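Local atomic coordinates of uncharacterized protein (Thermomonospora curvata, PDB entry 4MVE), a protein that is of unknown function but joins a GXWXG family region to a DUF4334 region in one antiparallel, helix-flanked beta fold. Residues D5-L10 against L28-L32; R22-E26 against D141-F145; P117-H121 against A133-K137. All coordinates share one frame; numbering follows the deposited sequence.

Interaction 1: residues D5-L10 against L28-L32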
ATOM      1  N   ASP A   5      19.525   4.241   5.864  1.00 64.24           N
ATOM      2  CA  ASP A   5      19.791   3.430   4.672  1.00 61.48           C
ATOM      3  C   ASP A   5      18.533   2.908   3.977  1.00 56.56           C
ATOM      4  O   ASP A   5      18.327   3.222   2.804  1.00 53.55           O
ATOM      5  CB  ASP A   5      20.719   2.246   5.002  1.00 65.70           C
ATOM      6  CG  ASP A   5      21.169   1.454   3.779  1.00 71.91           C
ATOM      7  OD1 ASP A   5      21.849   2.045   2.904  1.00 73.14           O
ATOM      8  OD2 ASP A   5      20.839   0.245   3.697  1.00 72.06           O
ATOM      9  N   ALA A   6      17.721   2.105   4.690  1.00 49.25           N
ATOM     10  CA  ALA A   6      16.512   1.479   4.175  1.00 45.00           C
ATOM     11  C   ALA A   6      15.551   2.506   3.591  1.00 43.62           C
ATOM     12  O   ALA A   6      15.026   2.274   2.521  1.00 39.56           O
ATOM     13  CB  ALA A   6      15.823   0.667   5.266  1.00 44.66           C
ATOM     14  N   GLU A   7      15.335   3.629   4.287  1.00 41.34           N
ATOM     15  CA  GLU A   7      14.450   4.703   3.833  1.00 40.09           C
ATOM     16  C   GLU A   7      14.960   5.310   2.518  1.00 41.53           C
ATOM     17  O   GLU A   7      14.180   5.475   1.590  1.00 40.10           O
ATOM     18  CB  GLU A   7      14.347   5.807   4.913  1.00 42.80           C
ATOM     19  CG  GLU A   7      13.622   5.352   6.177  1.00 48.29           C
ATOM     20  CD  GLU A   7      14.474   4.666   7.233  1.00 66.37           C
ATOM     21  OE1 GLU A   7      15.674   4.407   6.976  1.00 53.07           O
ATOM     22  OE2 GLU A   7      13.927   4.371   8.319  1.00 58.93           O
ATOM     23  N   GLN A   8      16.260   5.593   2.436  1.00 39.10           N
ATOM     24  CA  GLN A   8      16.882   6.210   1.272  1.00 40.73           C
ATOM     25  C   GLN A   8      16.886   5.270   0.088  1.00 44.78           C
ATOM     26  O   GLN A   8      16.540   5.704  -1.011  1.00 42.99           O
ATOM     27  CB  GLN A   8      18.295   6.707   1.587  1.00 45.55           C
ATOM     28  CG  GLN A   8      18.267   8.026   2.375  1.00 62.61           C
ATOM     29  CD  GLN A   8      19.616   8.571   2.815  1.00 95.90           C
ATOM     30  OE1 GLN A   8      19.699   9.660   3.405  1.00 92.03           O
ATOM     31  NE2 GLN A   8      20.704   7.845   2.558  1.00 93.24           N
ATOM     32  N   ARG A   9      17.225   3.979   0.314  1.00 42.66           N
ATOM     33  CA  ARG A   9      17.194   2.960  -0.732  1.00 42.54           C
ATOM     34  C   ARG A   9      15.764   2.759  -1.257  1.00 43.96           C
ATOM     35  O   ARG A   9      15.567   2.636  -2.469  1.00 44.92           O
ATOM     36  CB  ARG A   9      17.731   1.632  -0.205  1.00 42.96           C
ATOM     37  CG  ARG A   9      19.228   1.508  -0.247  1.00 52.81           C
ATOM     38  CD  ARG A   9      19.578   0.071  -0.576  1.00 67.90           C
ATOM     39  NE  ARG A   9      19.993  -0.684   0.609  1.00 75.83           N
ATOM     40  CZ  ARG A   9      20.033  -2.014   0.690  1.00 78.42           C
ATOM     41  NH1 ARG A   9      19.642  -2.764  -0.339  1.00 52.85           N
ATOM     42  NH2 ARG A   9      20.449  -2.605   1.804  1.00 54.91           N
ATOM     43  N   LEU A  10      14.765   2.728  -0.355  1.00 37.31           N
ATOM     44  CA  LEU A  10      13.390   2.494  -0.799  1.00 35.06           C
ATOM     45  C   LEU A  10      12.806   3.714  -1.495  1.00 36.21           C
ATOM     46  O   LEU A  10      12.095   3.550  -2.471  1.00 35.87           O
ATOM     47  CB  LEU A  10      12.475   2.048   0.343  1.00 34.02           C
ATOM     48  CG  LEU A  10      12.620   0.579   0.797  1.00 39.54           C
ATOM     49  CD1 LEU A  10      11.859   0.359   2.090  1.00 39.66           C
ATOM     50  CD2 LEU A  10      12.083  -0.420  -0.267  1.00 36.58           C
ATOM     51  N   LEU A  28      14.384  -4.564   3.577  1.00 35.09           N
ATOM     52  CA  LEU A  28      14.349  -3.126   3.780  1.00 35.36           C
ATOM     53  C   LEU A  28      13.124  -2.703   4.626  1.00 37.65           C
ATOM     54  O   LEU A  28      13.266  -1.888   5.542  1.00 37.58           O
ATOM     55  CB  LEU A  28      14.401  -2.394   2.425  1.00 34.17           C
ATOM     56  CG  LEU A  28      15.765  -2.510   1.666  1.00 39.53           C
ATOM     57  CD1 LEU A  28      15.625  -2.100   0.193  1.00 37.52           C
ATOM     58  CD2 LEU A  28      16.845  -1.646   2.312  1.00 44.09           C
ATOM     59  N   TYR A  29      11.958  -3.319   4.379  1.00 32.71           N
ATOM     60  CA  TYR A  29      10.737  -3.059   5.119  1.00 30.71           C
ATOM     61  C   TYR A  29      10.896  -3.321   6.621  1.00 36.54           C
ATOM     62  O   TYR A  29      10.463  -2.492   7.434  1.00 37.17           O
ATOM     63  CB  TYR A  29       9.621  -3.923   4.540  1.00 31.53           C
ATOM     64  CG  TYR A  29       8.266  -3.749   5.198  1.00 29.62           C
ATOM     65  CD1 TYR A  29       7.868  -4.574   6.243  1.00 31.43           C
ATOM     66  CD2 TYR A  29       7.342  -2.829   4.704  1.00 28.20           C
ATOM     67  CE1 TYR A  29       6.605  -4.443   6.829  1.00 31.42           C
ATOM     68  CE2 TYR A  29       6.059  -2.731   5.239  1.00 27.39           C
ATOM     69  CZ  TYR A  29       5.711  -3.516   6.326  1.00 31.33           C
ATOM     70  OH  TYR A  29       4.457  -3.407   6.860  1.00 32.50           O
ATOM     71  N   ASP A  30      11.508  -4.458   6.992  1.00 34.95           N
ATOM     72  CA  ASP A  30      11.694  -4.852   8.395  1.00 37.40           C
ATOM     73  C   ASP A  30      12.525  -3.836   9.208  1.00 42.93           C
ATOM     74  O   ASP A  30      12.462  -3.863  10.423  1.00 43.25           O
ATOM     75  CB  ASP A  30      12.319  -6.249   8.496  1.00 41.22           C
ATOM     76  CG  ASP A  30      11.379  -7.382   8.077  1.00 48.64           C
ATOM     77  OD1 ASP A  30      10.142  -7.144   8.003  1.00 45.76           O
ATOM     78  OD2 ASP A  30      11.873  -8.510   7.855  1.00 50.65           O
ATOM     79  N   ARG A  31      13.242  -2.918   8.541  1.00 40.94           N
ATOM     80  CA  ARG A  31      14.069  -1.896   9.185  1.00 42.43           C
ATOM     81  C   ARG A  31      13.314  -0.555   9.273  1.00 45.29           C
ATOM     82  O   ARG A  31      13.826   0.404   9.853  1.00 47.03           O
ATOM     83  CB  ARG A  31      15.396  -1.745   8.415  1.00 45.01           C
ATOM     84  CG  ARG A  31      16.381  -2.861   8.762  1.00 58.76           C
ATOM     85  CD  ARG A  31      17.350  -3.221   7.655  1.00 65.41           C
ATOM     86  NE  ARG A  31      18.242  -2.115   7.318  1.00 74.16           N
ATOM     87  CZ  ARG A  31      18.891  -2.010   6.165  1.00 86.16           C
ATOM     88  NH1 ARG A  31      19.665  -0.959   5.927  1.00 60.09           N
ATOM     89  NH2 ARG A  31      18.764  -2.952   5.234  1.00 75.49           N
ATOM     90  N   LEU A  32      12.083  -0.506   8.752  1.00 38.44           N
ATOM     91  CA  LEU A  32      11.284   0.711   8.755  1.00 36.91           C
ATOM     92  C   LEU A  32      10.492   0.899  10.025  1.00 38.98           C
ATOM     93  O   LEU A  32      10.142  -0.054  10.729  1.00 37.03           O
ATOM     94  CB  LEU A  32      10.336   0.781   7.544  1.00 34.86           C
ATOM     95  CG  LEU A  32      10.977   0.744   6.133  1.00 37.39           C
ATOM     96  CD1 LEU A  32       9.898   0.741   5.078  1.00 33.73           C
ATOM     97  CD2 LEU A  32      11.962   1.921   5.901  1.00 36.06           C
TER

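Interaction 2: residues R22-E26 against D141-F145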
ATOM      1  N   ARG A  22      10.802  -9.420  -4.008  1.00 36.26           N
ATOM      2  CA  ARG A  22      10.118  -9.568  -2.718  1.00 35.22           C
ATOM      3  C   ARG A  22      11.085  -9.635  -1.518  1.00 39.75           C
ATOM      4  O   ARG A  22      10.898  -8.883  -0.560  1.00 36.32           O
ATOM      5  CB  ARG A  22       9.216 -10.822  -2.740  1.00 34.78           C
ATOM      6  CG  ARG A  22       8.178 -10.847  -1.617  1.00 43.01           C
ATOM      7  CD  ARG A  22       7.740 -12.271  -1.308  1.00 53.21           C
ATOM      8  NE  ARG A  22       8.769 -12.974  -0.540  1.00 63.05           N
ATOM      9  CZ  ARG A  22       8.891 -12.911   0.783  1.00 84.12           C
ATOM     10  NH1 ARG A  22       8.018 -12.210   1.508  1.00 65.28           N
ATOM     11  NH2 ARG A  22       9.877 -13.554   1.394  1.00 79.52           N
ATOM     12  N   ALA A  23      12.088 -10.541  -1.575  1.00 40.30           N
ATOM     13  CA  ALA A  23      13.104 -10.752  -0.532  1.00 42.87           C
ATOM     14  C   ALA A  23      13.884  -9.459  -0.217  1.00 45.37           C
ATOM     15  O   ALA A  23      14.090  -9.157   0.949  1.00 45.24           O
ATOM     16  CB  ALA A  23      14.077 -11.868  -0.939  1.00 46.37           C
ATOM     17  N   THR A  24      14.260  -8.688  -1.229  1.00 41.55           N
ATOM     18  CA  THR A  24      14.999  -7.437  -1.012  1.00 41.56           C
ATOM     19  C   THR A  24      14.084  -6.346  -0.366  1.00 44.07           C
ATOM     20  O   THR A  24      14.551  -5.595   0.506  1.00 45.48           O
ATOM     21  CB  THR A  24      15.610  -6.955  -2.332  1.00 44.07           C
ATOM     22  OG1 THR A  24      16.378  -8.024  -2.906  1.00 45.93           O
ATOM     23  CG2 THR A  24      16.472  -5.705  -2.157  1.00 37.72           C
ATOM     24  N   VAL A  25      12.812  -6.255  -0.783  1.00 36.65           N
ATOM     25  CA  VAL A  25      11.905  -5.253  -0.212  1.00 34.41           C
ATOM     26  C   VAL A  25      11.644  -5.586   1.266  1.00 38.16           C
ATOM     27  O   VAL A  25      11.662  -4.687   2.114  1.00 36.96           O
ATOM     28  CB  VAL A  25      10.566  -5.051  -0.988  1.00 35.00           C
ATOM     29  CG1 VAL A  25       9.690  -4.008  -0.271  1.00 32.22           C
ATOM     30  CG2 VAL A  25      10.825  -4.612  -2.437  1.00 33.79           C
ATOM     31  N   GLU A  26      11.412  -6.872   1.556  1.00 34.68           N
ATOM     32  CA  GLU A  26      11.144  -7.368   2.890  1.00 33.68           C
ATOM     33  C   GLU A  26      12.290  -7.022   3.831  1.00 38.45           C
ATOM     34  O   GLU A  26      12.020  -6.586   4.951  1.00 36.54           O
ATOM     35  CB  GLU A  26      10.906  -8.875   2.853  1.00 35.88           C
ATOM     36  CG  GLU A  26      10.745  -9.508   4.220  1.00 47.50           C
ATOM     37  CD  GLU A  26       9.874 -10.741   4.169  1.00 63.05           C
ATOM     38  OE1 GLU A  26       8.642 -10.586   3.997  1.00 37.56           O
ATOM     39  OE2 GLU A  26      10.437 -11.858   4.184  1.00 53.16           O
ATOM     40  N   ASP A 141       3.124 -15.858   0.667  1.00 50.14           N
ATOM     41  CA  ASP A 141       4.026 -14.791   1.072  1.00 45.58           C
ATOM     42  C   ASP A 141       3.348 -13.433   1.145  1.00 42.94           C
ATOM     43  O   ASP A 141       2.429 -13.142   0.375  1.00 40.35           O
ATOM     44  CB  ASP A 141       5.192 -14.689   0.060  1.00 48.58           C
ATOM     45  CG  ASP A 141       5.719 -16.021  -0.457  1.00 64.98           C
ATOM     46  OD1 ASP A 141       6.341 -16.757   0.340  1.00 67.82           O
ATOM     47  OD2 ASP A 141       5.485 -16.335  -1.659  1.00 66.30           O
ATOM     48  N   ILE A 142       3.886 -12.561   2.012  1.00 36.56           N
ATOM     49  CA  ILE A 142       3.498 -11.158   2.100  1.00 34.44           C
ATOM     50  C   ILE A 142       3.943 -10.474   0.781  1.00 38.62           C
ATOM     51  O   ILE A 142       5.059 -10.715   0.361  1.00 37.65           O
ATOM     52  CB  ILE A 142       4.198 -10.505   3.341  1.00 35.89           C
ATOM     53  CG1 ILE A 142       3.772 -11.159   4.706  1.00 36.29           C
ATOM     54  CG2 ILE A 142       4.104  -8.953   3.325  1.00 33.18           C
ATOM     55  CD1 ILE A 142       2.295 -11.125   5.104  1.00 38.03           C
ATOM     56  N   LEU A 143       3.104  -9.644   0.141  1.00 35.68           N
ATOM     57  CA  LEU A 143       3.519  -8.951  -1.085  1.00 35.35           C
ATOM     58  C   LEU A 143       3.583  -7.413  -0.809  1.00 38.38           C
ATOM     59  O   LEU A 143       2.869  -6.888   0.040  1.00 37.72           O
ATOM     60  CB  LEU A 143       2.618  -9.332  -2.288  1.00 36.21           C
ATOM     61  CG  LEU A 143       2.535 -10.876  -2.585  1.00 42.80           C
ATOM     62  CD1 LEU A 143       1.388 -11.213  -3.535  1.00 44.13           C
ATOM     63  CD2 LEU A 143       3.863 -11.445  -3.142  1.00 43.17           C
ATOM     64  N   TYR A 144       4.466  -6.715  -1.498  1.00 32.49           N
ATOM     65  CA  TYR A 144       4.714  -5.321  -1.199  1.00 30.46           C
ATOM     66  C   TYR A 144       4.279  -4.373  -2.287  1.00 32.84           C
ATOM     67  O   TYR A 144       4.430  -4.666  -3.464  1.00 33.65           O
ATOM     68  CB  TYR A 144       6.224  -5.115  -0.903  1.00 30.05           C
ATOM     69  CG  TYR A 144       6.674  -5.929   0.289  1.00 29.26           C
ATOM     70  CD1 TYR A 144       6.515  -5.449   1.586  1.00 31.20           C
ATOM     71  CD2 TYR A 144       7.208  -7.202   0.126  1.00 30.78           C
ATOM     72  CE1 TYR A 144       6.888  -6.216   2.689  1.00 29.66           C
ATOM     73  CE2 TYR A 144       7.536  -7.995   1.221  1.00 31.89           C
ATOM     74  CZ  TYR A 144       7.380  -7.497   2.501  1.00 36.56           C
ATOM     75  OH  TYR A 144       7.696  -8.293   3.578  1.00 39.95           O
ATOM     76  N   PHE A 145       3.807  -3.201  -1.877  1.00 27.96           N
ATOM     77  CA  PHE A 145       3.448  -2.128  -2.792  1.00 27.56           C
ATOM     78  C   PHE A 145       3.874  -0.786  -2.165  1.00 30.97           C
ATOM     79  O   PHE A 145       4.304  -0.760  -1.010  1.00 30.63           O
ATOM     80  CB  PHE A 145       1.938  -2.183  -3.155  1.00 27.98           C
ATOM     81  CG  PHE A 145       1.014  -1.893  -1.997  1.00 29.25           C
ATOM     82  CD1 PHE A 145       0.562  -2.926  -1.165  1.00 32.64           C
ATOM     83  CD2 PHE A 145       0.592  -0.588  -1.729  1.00 29.51           C
ATOM     84  CE1 PHE A 145      -0.285  -2.660  -0.081  1.00 32.62           C
ATOM     85  CE2 PHE A 145      -0.238  -0.313  -0.638  1.00 33.06           C
ATOM     86  CZ  PHE A 145      -0.685  -1.353   0.173  1.00 32.12           C
TER

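Interaction 3: residues P117-H121 against A133-K137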
ATOM      1  N   PRO A 117     -10.402 -10.830   2.966  1.00 26.38           N
ATOM      2  CA  PRO A 117      -9.460 -11.134   4.067  1.00 25.50           C
ATOM      3  C   PRO A 117      -8.069 -10.595   3.719  1.00 29.17           C
ATOM      4  O   PRO A 117      -7.144 -11.367   3.521  1.00 28.59           O
ATOM      5  CB  PRO A 117      -9.509 -12.671   4.140  1.00 26.93           C
ATOM      6  CG  PRO A 117      -9.816 -13.099   2.715  1.00 31.94           C
ATOM      7  CD  PRO A 117     -10.699 -12.037   2.145  1.00 27.86           C
ATOM      8  N   ILE A 118      -7.944  -9.264   3.603  1.00 27.51           N
ATOM      9  CA  ILE A 118      -6.705  -8.595   3.196  1.00 26.63           C
ATOM     10  C   ILE A 118      -6.379  -7.457   4.141  1.00 30.35           C
ATOM     11  O   ILE A 118      -7.226  -6.581   4.380  1.00 28.10           O
ATOM     12  CB  ILE A 118      -6.826  -8.054   1.727  1.00 30.16           C
ATOM     13  CG1 ILE A 118      -7.177  -9.174   0.715  1.00 33.17           C
ATOM     14  CG2 ILE A 118      -5.544  -7.329   1.300  1.00 31.34           C
ATOM     15  CD1 ILE A 118      -7.776  -8.713  -0.628  1.00 44.21           C
ATOM     16  N   ILE A 119      -5.137  -7.453   4.658  1.00 25.89           N
ATOM     17  CA  ILE A 119      -4.656  -6.358   5.503  1.00 25.23           C
ATOM     18  C   ILE A 119      -3.379  -5.794   4.885  1.00 30.29           C
ATOM     19  O   ILE A 119      -2.496  -6.584   4.573  1.00 30.90           O
ATOM     20  CB  ILE A 119      -4.394  -6.831   6.957  1.00 27.40           C
ATOM     21  CG1 ILE A 119      -5.672  -7.326   7.634  1.00 26.55           C
ATOM     22  CG2 ILE A 119      -3.718  -5.710   7.798  1.00 26.35           C
ATOM     23  CD1 ILE A 119      -5.331  -8.244   8.856  1.00 26.90           C
ATOM     24  N   ASP A 120      -3.253  -4.452   4.756  1.00 26.11           N
ATOM     25  CA  ASP A 120      -2.035  -3.783   4.262  1.00 24.55           C
ATOM     26  C   ASP A 120      -1.360  -3.069   5.423  1.00 28.94           C
ATOM     27  O   ASP A 120      -1.900  -2.073   5.918  1.00 28.36           O
ATOM     28  CB  ASP A 120      -2.323  -2.786   3.128  1.00 25.89           C
ATOM     29  CG  ASP A 120      -3.120  -3.337   1.954  1.00 38.09           C
ATOM     30  OD1 ASP A 120      -2.914  -4.521   1.590  1.00 37.18           O
ATOM     31  OD2 ASP A 120      -3.889  -2.568   1.357  1.00 43.92           O
ATOM     32  N   HIS A 121      -0.194  -3.580   5.855  1.00 25.94           N
ATOM     33  CA  HIS A 121       0.615  -3.066   6.987  1.00 26.62           C
ATOM     34  C   HIS A 121       1.546  -1.980   6.477  1.00 32.89           C
ATOM     35  O   HIS A 121       2.339  -2.236   5.572  1.00 33.22           O
ATOM     36  CB  HIS A 121       1.406  -4.202   7.641  1.00 26.68           C
ATOM     37  CG  HIS A 121       0.552  -5.348   8.080  1.00 31.03           C
ATOM     38  ND1 HIS A 121       0.127  -5.481   9.415  1.00 32.39           N
ATOM     39  CD2 HIS A 121       0.095  -6.410   7.368  1.00 33.26           C
ATOM     40  CE1 HIS A 121      -0.553  -6.609   9.457  1.00 32.53           C
ATOM     41  NE2 HIS A 121      -0.578  -7.219   8.255  1.00 33.61           N
ATOM     42  N   ALA A 133       2.581  -3.674   3.163  1.00 28.85           N
ATOM     43  CA  ALA A 133       2.790  -5.117   3.206  1.00 28.70           C
ATOM     44  C   ALA A 133       1.428  -5.809   3.188  1.00 29.27           C
ATOM     45  O   ALA A 133       0.694  -5.769   4.176  1.00 27.02           O
ATOM     46  CB  ALA A 133       3.576  -5.506   4.452  1.00 30.02           C
HETATM   47  N   MSE A 134       1.056  -6.372   2.028  1.00 24.57           N
HETATM   48  CA  MSE A 134      -0.233  -7.006   1.878  1.00 26.16           C
HETATM   49  C   MSE A 134      -0.215  -8.414   2.498  1.00 32.35           C
HETATM   50  O   MSE A 134       0.597  -9.264   2.097  1.00 33.09           O
HETATM   51  CB  MSE A 134      -0.652  -7.080   0.390  1.00 28.31           C
HETATM   52  CG  MSE A 134      -2.079  -7.581   0.264  1.00 34.65           C
HETATM   53 SE   MSE A 134      -2.514  -8.115  -1.534  0.97 43.51          SE
HETATM   54  CE  MSE A 134      -1.418  -9.787  -1.570  1.00 41.66           C
ATOM     55  N   ASP A 135      -1.115  -8.631   3.465  1.00 28.77           N
ATOM     56  CA  ASP A 135      -1.313  -9.870   4.239  1.00 29.54           C
ATOM     57  C   ASP A 135      -2.716 -10.412   3.885  1.00 32.32           C
ATOM     58  O   ASP A 135      -3.713 -10.037   4.509  1.00 31.62           O
ATOM     59  CB  ASP A 135      -1.142  -9.511   5.750  1.00 29.02           C
ATOM     60  CG  ASP A 135      -1.584 -10.511   6.808  1.00 36.81           C
ATOM     61  OD1 ASP A 135      -1.821 -11.708   6.454  1.00 36.11           O
ATOM     62  OD2 ASP A 135      -1.659 -10.115   8.000  1.00 36.56           O
ATOM     63  N   ALA A 136      -2.789 -11.223   2.815  1.00 29.21           N
ATOM     64  CA  ALA A 136      -4.035 -11.788   2.272  1.00 29.13           C
ATOM     65  C   ALA A 136      -4.134 -13.286   2.565  1.00 36.26           C
ATOM     66  O   ALA A 136      -3.223 -14.063   2.214  1.00 37.92           O
ATOM     67  CB  ALA A 136      -4.121 -11.558   0.759  1.00 29.98           C
ATOM     68  N   LYS A 137      -5.268 -13.689   3.158  1.00 31.33           N
ATOM     69  CA  LYS A 137      -5.554 -15.065   3.510  1.00 34.54           C
ATOM     70  C   LYS A 137      -5.168 -16.041   2.409  1.00 45.37           C
ATOM     71  O   LYS A 137      -5.599 -15.900   1.253  1.00 44.57           O
ATOM     72  CB  LYS A 137      -7.018 -15.258   3.863  1.00 34.99           C
ATOM     73  CG  LYS A 137      -7.333 -16.695   4.225  1.00 42.49           C
ATOM     74  CD  LYS A 137      -8.719 -16.821   4.759  1.00 42.80           C
ATOM     75  CE  LYS A 137      -8.664 -16.923   6.250  1.00 30.87           C
ATOM     76  NZ  LYS A 137      -9.883 -17.603   6.789  1.00 25.95           N
TER

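Interaction 1: residues D5-L10 against L28-L32
Leu28 reaches across to helix 5-16 with both branches, a compact case of the first helix packed on the end of helix 22-29 and the type I turn from Tyr29 to Leu32. Its CD2 lies 3.6 Å from CZ of Arg9, over the centre of one guanidinium face, and also touches CB of Ala6. Its CB and CD1 run alongside Leu10 in the reverse direction, with CB of Leu28 3.8 Å from CD1 of Leu10. The same CD1 of Leu10 meets CD1 of Leu32 at 3.6 Å. A glycine in place of Leu10 would probably open a gap beside CB and CD1 of Leu28 and CD1 of Leu32, which lose their neighbour on the first helix.

On the solvent side, NH1 of Arg31 donates to OD2 of Asp5 at 2.8 Å, on the anti lone pair, with the two flat groups only 14° apart. Asp5 serves both its own helix and the turn: the same oxygen takes weak bonds from NE and NH2 of Arg9. Further out, Leu10 and Tyr29 rest on Val131 of strand 129-136. The shared carboxylate oxygen probably offsets the charges where NH2 of Arg9 and NH2 of Arg31 come within 3.8 Å.

Interaction 2: residues R22-E26 against D141-F145
Tyr144 bonds to Glu26 where helix 22-29 packs on the start of strand 143-149, an example of a helix laid over an antiparallel sheet, with the buried Tyr144 at its centre. The axes of helix 22-26 and strand 143-145 approach to 8.7 Å, with 68° between their N-to-C directions.

The polar part centres on OE1 of Glu26. The hydroxyl OH of Tyr144 donates to it at 2.5 Å, a short bond on the anti lone pair, with the carboxylate turned nearly perpendicular to the ring. NH1 of Arg22, one helical turn earlier, is the second donor to OE1, at 3.0 Å, and meets it from above the carboxylate plane; the NH2 to OE2 bond of the same pair is weak. Arg104 adds a further positive charge, reaching both OE1 of Glu26 and the Tyr144 hydroxyl. With this many partners the carboxylate is likely to remain ionised.

Packing round the ring comes next. CG1 of Val25 sits 3.6 Å from CG of Tyr144, swung there by a first torsion of 178° that turns this methyl anti to the backbone N, while the backbone N of Glu26 lies over one ring face. The Tyr29 ring also meets Tyr144, from the same helix.

Arg22 closes the outer border. Its guanidinium lies against the loop leading into the strand, with CB of Asp141 above one face; O of Ile142 lies at its edge, near its plane, 3.5 Å from NH1. The Asp141 carboxylate may attract it, but lies well out of the guanidinium plane, where no N-H points at it. CD of Arg22 and CB of Asp141 are 3.8 Å apart.

Interaction 3: residues P117-H121 against A133-K137
Asp135 and Ile119 form a hydrogen-bonded pair of a beta hairpin, and the shortest bond of its ladder runs from N of Asp135 to O of Ile119, at 2.7 Å. His121 with Ala133 is the next hydrogen-bonded pair. Beyond the strand ends, N of Lys137 donates to O of Pro117 at 3.0 Å.

Above this ladder, NE2 of His121 donates to OD2 of Asp135 at 3.1 Å, nearly straight at 166°. Ring and carboxylate are almost coplanar, and the oxygen offers its anti lone pair. With CG of Asp135 anti to N (chi1 167°), the carboxylate rises off the sheet beside the imidazole; OD2 meets NE2 while CB sits at the ring edge.

Packing divides between the two faces of the sheet. Beside the histidine, CG2 of Ile119 covers one face of the imidazole near its rim, and Val101 and Leu103 of strand 96-103 touch the same side chain. On the other face CG2 of Ile118 meets CG of the selenomethionine Met134 at 3.6 Å, and CG1 of Ile118 touches CB of Ala136. The histidine-carboxylate bond, held in the ring plane and backed by an isoleucine methyl, limits the turn of the imidazole.

How the interactions relate
From the N terminus, interaction 1 closes first, folding helix 5-16 back against the end of helix 22-29 across a short connection. Interaction 2 opens inside that loop, on helix 22-29, and closes only at strand 143-149, so the two cross along the chain. Interaction 3, the hairpin of strands 118-124 and 129-136, comes after interaction 1 and is nested within the long loop of interaction 2. Tyr29 bridges all three: its ring packs on Tyr144, and its hydroxyl probably bonds to O of His121. Strands 129-136 and 143-149 are sheet neighbours, joined at Met134 and Leu143, so the helix pair is tied to the curled antiparallel sheet.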